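Local coordinates for integron cassette protein Vpc_cass2 (Vibrio paracholerae, PDB 3JRT) that is of unknown function but is encoded by an integron gene cassette of the mobile metagenome and forms a helical assembly of two chains, at residues E53-A56 / F57-E60; T65-Q68 / C69-L73. All coordinates share one frame; numbering follows the deposited sequence.

Contact 1 comes first along the chain, at the C-terminal end of helix 27-53 and in the turn after it, and contact 2 lies a few residues later in the first turns of helix 64-91; their centres are about 12 Å apart. Contact 1 sits at the surface, about 23 Å from the centre of the chain, and contact 2 on the same side of that centre, about 17 Å from it. Glu53 joins them: its OE1 is held within contact 1, while its OE2 reaches Arg67 and Trp71 of contact 2. The C-terminal end of helix 27-53 is thereby tied to the start of helix 64-91, and contact 2 goes on to meet the second subunit.

Contact 1 (E53-A56 / F57-E60); sequences EGKA and FLRE
Arg59 reaches back across a short 3-10 turn to Glu53, and its side chain is the one to follow. Two successive i to i+3 backbone bonds define the turn: Leu58 N donates to Lys55 O at 2.9 Å, and Arg59 N to Ala56 O at 3.0 Å. Arg59 CB lies 3.5 Å from the same Ala56 O, and CG still skirts this oxygen. From there the chain runs out extended to NE, and the guanidinium makes a side-on salt bridge to Glu53, two nitrogens on one oxygen: NE is 3.3 Å from Glu53 OE1, on its syn side, and NH2 3.1 Å from the same OE1, on its anti side. Both come from one face of the carboxylate and well out of its plane, although that plane is only 17° from the guanidinium's, and neither N-H points straight at the oxygen. The Glu53 chain, bent at chi2, crosses the arginine at about a right angle. Its OE2 is taken by Arg67 and Trp71, so three groups fix the carboxylate.

On another flank, Lys55 CB touches Phe57 CE2 obliquely at 3.8 Å, while Leu58 CG lies over one face of the same ring, near its rim. The turn directly follows helix 27-53 and leans on helix 64-91, where Leu58 packs against Ile70 and Arg59 against Arg67.

Contact 2 (T65-Q68 / C69-L73); sequences TKRQ and CIWRL
Two successive turns of an alpha-helix, near the start of helix 64-91, make this contact through side chains spaced i to i+4. Four successive i to i+4 backbone bonds run from Cys69 N to Thr65 O through to Arg72 N to Gln68 O. Along one flank, Arg67 and Trp71 run side by side. With CG anti to the backbone N (chi1 -174°) and the chain extended as far as NE, Arg67 brings one guanidinium face over the indole nitrogen, Arg67 NH2 lying 3.7 Å from Trp71 NE1. The two planes are 55° apart, so this is no flat stack; Glu53 OE2, their shared acceptor, explains why two N-H-bearing groups lie so close. The edge of the indole also meets the helix backbone, with Trp71 CD1 3.2 Å from Arg67 O.

Elsewhere on the helix, Ile70 packs on Ile44 of the second subunit. Arg72 forms a salt bridge through NH2 with Asp41 of that subunit, and its bend at chi3 turns the guanidinium back toward Gln68. A water at the edge of this group accepts from Arg72 NH1 at 2.8 Å and from Gln68 NE2 at 3.3 Å, and donates to Thr65 O at 3.2 Å.

Contact 1 (E53-A56 / F57-E60)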
loop_
_atom_site.group_PDB
_atom_site.type_symbol
_atom_site.label_atom_id
_atom_site.label_comp_id
_atom_site.label_asym_id
_atom_site.label_seq_id
_atom_site.Cartn_x
_atom_site.Cartn_y
_atom_site.Cartn_z
ATOM N N GLU A 53 1.423 -16.964 -2.942
ATOM C CA GLU A 53 1.305 -18.120 -2.065
ATOM C C GLU A 53 1.241 -19.411 -2.872
ATOM O O GLU A 53 1.507 -20.483 -2.355
ATOM C CB GLU A 53 0.099 -17.986 -1.141
ATOM C CG GLU A 53 0.361 -17.067 0.047
ATOM C CD GLU A 53 1.541 -17.542 0.894
ATOM O OE1 GLU A 53 1.480 -18.670 1.431
ATOM O OE2 GLU A 53 2.529 -16.788 1.024
ATOM N N GLY A 54 0.897 -19.304 -4.149
ATOM C CA GLY A 54 0.850 -20.470 -5.009
ATOM C C GLY A 54 2.237 -20.877 -5.483
ATOM O O GLY A 54 2.396 -21.843 -6.222
ATOM N N LYS A 55 3.252 -20.126 -5.075
ATOM C CA LYS A 55 4.629 -20.471 -5.437
ATOM C C LYS A 55 5.340 -21.067 -4.228
ATOM O O LYS A 55 5.968 -20.350 -3.446
ATOM C CB LYS A 55 5.369 -19.249 -5.988
ATOM C CG LYS A 55 4.711 -18.695 -7.237
ATOM C CD LYS A 55 5.253 -17.346 -7.673
ATOM C CE LYS A 55 4.482 -16.855 -8.904
ATOM N NZ LYS A 55 4.877 -15.494 -9.337
ATOM N N ALA A 56 5.216 -22.385 -4.092
ATOM C CA ALA A 56 5.708 -23.135 -2.933
ATOM C C ALA A 56 7.127 -22.782 -2.489
ATOM O O ALA A 56 7.398 -22.709 -1.287
ATOM C CB ALA A 56 5.583 -24.654 -3.171
ATOM N N PHE A 57 8.027 -22.557 -3.443
ATOM C CA PHE A 57 9.415 -22.285 -3.075
ATOM C C PHE A 57 9.562 -21.031 -2.193
ATOM O O PHE A 57 10.549 -20.892 -1.462
ATOM C CB PHE A 57 10.326 -22.212 -4.306
ATOM C CG PHE A 57 10.124 -20.986 -5.135
ATOM C CD1 PHE A 57 10.906 -19.860 -4.925
ATOM C CD2 PHE A 57 9.156 -20.959 -6.132
ATOM C CE1 PHE A 57 10.720 -18.719 -5.687
ATOM C CE2 PHE A 57 8.969 -19.826 -6.902
ATOM C CZ PHE A 57 9.747 -18.700 -6.679
ATOM N N LEU A 58 8.570 -20.141 -2.239
ATOM C CA LEU A 58 8.629 -18.918 -1.455
ATOM C C LEU A 58 8.457 -19.152 0.043
ATOM O O LEU A 58 8.672 -18.244 0.843
ATOM C CB LEU A 58 7.638 -17.867 -1.963
ATOM C CG LEU A 58 8.086 -17.251 -3.283
ATOM C CD1 LEU A 58 7.089 -16.197 -3.777
ATOM C CD2 LEU A 58 9.507 -16.664 -3.141
ATOM N N ARG A 59 8.095 -20.370 0.424
ATOM C CA ARG A 59 7.956 -20.705 1.841
ATOM C C ARG A 59 9.258 -21.249 2.437
ATOM O O ARG A 59 9.307 -21.635 3.606
ATOM C CB ARG A 59 6.801 -21.693 2.056
ATOM C CG ARG A 59 5.427 -21.055 1.881
ATOM C CD ARG A 59 4.328 -22.092 1.866
ATOM N NE ARG A 59 3.058 -21.520 1.426
ATOM C CZ ARG A 59 1.929 -22.213 1.311
ATOM N NH1 ARG A 59 1.918 -23.510 1.605
ATOM N NH2 ARG A 59 0.815 -21.616 0.903
ATOM N N GLU A 60 10.306 -21.291 1.622
ATOM C CA GLU A 60 11.609 -21.759 2.089
ATOM C C GLU A 60 12.326 -20.665 2.877
ATOM O O GLU A 60 12.065 -19.475 2.673
ATOM C CB GLU A 60 12.453 -22.243 0.920
ATOM C CG GLU A 60 11.921 -23.520 0.319
ATOM C CD GLU A 60 12.652 -23.906 -0.940
ATOM O OE1 GLU A 60 13.620 -23.206 -1.297
ATOM O OE2 GLU A 60 12.258 -24.904 -1.574
#

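Contact 2 (T65-Q68 / C69-L73)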
loop_
_atom_site.group_PDB
_atom_site.type_symbol
_atom_site.label_atom_id
_atom_site.label_comp_id
_atom_site.label_asym_id
_atom_site.label_seq_id
_atom_site.Cartn_x
_atom_site.Cartn_y
_atom_site.Cartn_z
ATOM N N THR A 65 12.289 -13.231 3.999
ATOM C CA THR A 65 12.222 -11.777 3.896
ATOM C C THR A 65 11.353 -11.360 2.727
ATOM O O THR A 65 10.462 -10.508 2.872
ATOM C CB THR A 65 13.620 -11.161 3.713
ATOM O OG1 THR A 65 14.494 -11.680 4.721
ATOM C CG2 THR A 65 13.555 -9.646 3.834
ATOM N N LYS A 66 11.617 -11.955 1.564
ATOM C CA LYS A 66 10.861 -11.616 0.372
ATOM C C LYS A 66 9.397 -11.964 0.600
ATOM O O LYS A 66 8.509 -11.147 0.372
ATOM C CB LYS A 66 11.387 -12.358 -0.856
ATOM C CG LYS A 66 10.423 -12.266 -2.033
ATOM C CD LYS A 66 11.059 -12.784 -3.307
ATOM C CE LYS A 66 10.086 -12.639 -4.481
ATOM N NZ LYS A 66 10.719 -12.984 -5.786
ATOM N N ARG A 67 9.143 -13.176 1.077
ATOM C CA ARG A 67 7.766 -13.568 1.329
ATOM C C ARG A 67 7.068 -12.594 2.283
ATOM O O ARG A 67 5.956 -12.183 2.031
ATOM C CB ARG A 67 7.697 -14.997 1.859
ATOM C CG ARG A 67 6.295 -15.510 2.015
ATOM C CD ARG A 67 6.256 -17.017 2.296
ATOM N NE ARG A 67 4.887 -17.470 2.488
ATOM C CZ ARG A 67 4.294 -17.526 3.672
ATOM N NH1 ARG A 67 4.970 -17.188 4.758
ATOM N NH2 ARG A 67 3.037 -17.932 3.771
ATOM N N GLN A 68 7.723 -12.230 3.382
ATOM C CA GLN A 68 7.144 -11.252 4.295
ATOM C C GLN A 68 6.833 -9.925 3.598
ATOM O O GLN A 68 5.841 -9.259 3.893
ATOM C CB GLN A 68 8.083 -11.011 5.494
ATOM C CG GLN A 68 8.015 -12.061 6.556
ATOM C CD GLN A 68 9.064 -11.862 7.679
ATOM O OE1 GLN A 68 9.292 -12.766 8.503
ATOM N NE2 GLN A 68 9.704 -10.682 7.706
ATOM N N CYS A 69 7.693 -9.535 2.674
ATOM C CA CYS A 69 7.510 -8.260 1.994
ATOM C C CYS A 69 6.253 -8.281 1.137
ATOM O O CYS A 69 5.532 -7.283 1.052
ATOM C CB CYS A 69 8.753 -7.911 1.159
ATOM S SG CYS A 69 10.152 -7.400 2.158
ATOM N N ILE A 70 5.992 -9.429 0.517
ATOM C CA ILE A 70 4.773 -9.624 -0.258
ATOM C C ILE A 70 3.536 -9.523 0.629
ATOM O O ILE A 70 2.553 -8.870 0.275
ATOM C CB ILE A 70 4.781 -10.982 -1.001
ATOM C CG1 ILE A 70 5.879 -10.989 -2.054
ATOM C CG2 ILE A 70 3.445 -11.236 -1.683
ATOM C CD1 ILE A 70 6.229 -12.388 -2.576
ATOM N N TRP A 71 3.586 -10.196 1.778
ATOM C CA TRP A 71 2.497 -10.132 2.740
ATOM C C TRP A 71 2.253 -8.706 3.219
ATOM O O TRP A 71 1.105 -8.276 3.323
ATOM C CB TRP A 71 2.716 -11.106 3.931
ATOM C CG TRP A 71 2.361 -12.504 3.543
ATOM C CD1 TRP A 71 3.066 -13.336 2.726
ATOM C CD2 TRP A 71 1.172 -13.210 3.903
ATOM N NE1 TRP A 71 2.397 -14.527 2.568
ATOM C CE2 TRP A 71 1.233 -14.477 3.285
ATOM C CE3 TRP A 71 0.059 -12.894 4.686
ATOM C CZ2 TRP A 71 0.233 -15.438 3.445
ATOM C CZ3 TRP A 71 -0.946 -13.835 4.821
ATOM C CH2 TRP A 71 -0.844 -15.100 4.215
ATOM N N ARG A 72 3.309 -7.967 3.534
ATOM C CA ARG A 72 3.074 -6.577 3.949
ATOM C C ARG A 72 2.462 -5.768 2.800
ATOM O O ARG A 72 1.493 -5.033 3.007
ATOM C CB ARG A 72 4.336 -5.901 4.488
ATOM C CG ARG A 72 4.909 -6.549 5.754
ATOM C CD ARG A 72 5.898 -5.613 6.434
ATOM N NE ARG A 72 7.017 -5.240 5.568
ATOM C CZ ARG A 72 8.142 -5.947 5.466
ATOM N NH1 ARG A 72 8.302 -7.067 6.163
ATOM N NH2 ARG A 72 9.114 -5.536 4.665
ATOM N N LEU A 73 3.015 -5.916 1.595
ATOM C CA LEU A 73 2.470 -5.197 0.446
ATOM C C LEU A 73 0.963 -5.376 0.378
ATOM O O LEU A 73 0.228 -4.404 0.270
ATOM C CB LEU A 73 3.111 -5.657 -0.878
ATOM C CG LEU A 73 2.493 -5.065 -2.159
ATOM C CD1 LEU A 73 2.703 -3.553 -2.185
ATOM C CD2 LEU A 73 3.099 -5.672 -3.417
HETATM O O HOH W 1 10.578 -8.544 5.357
#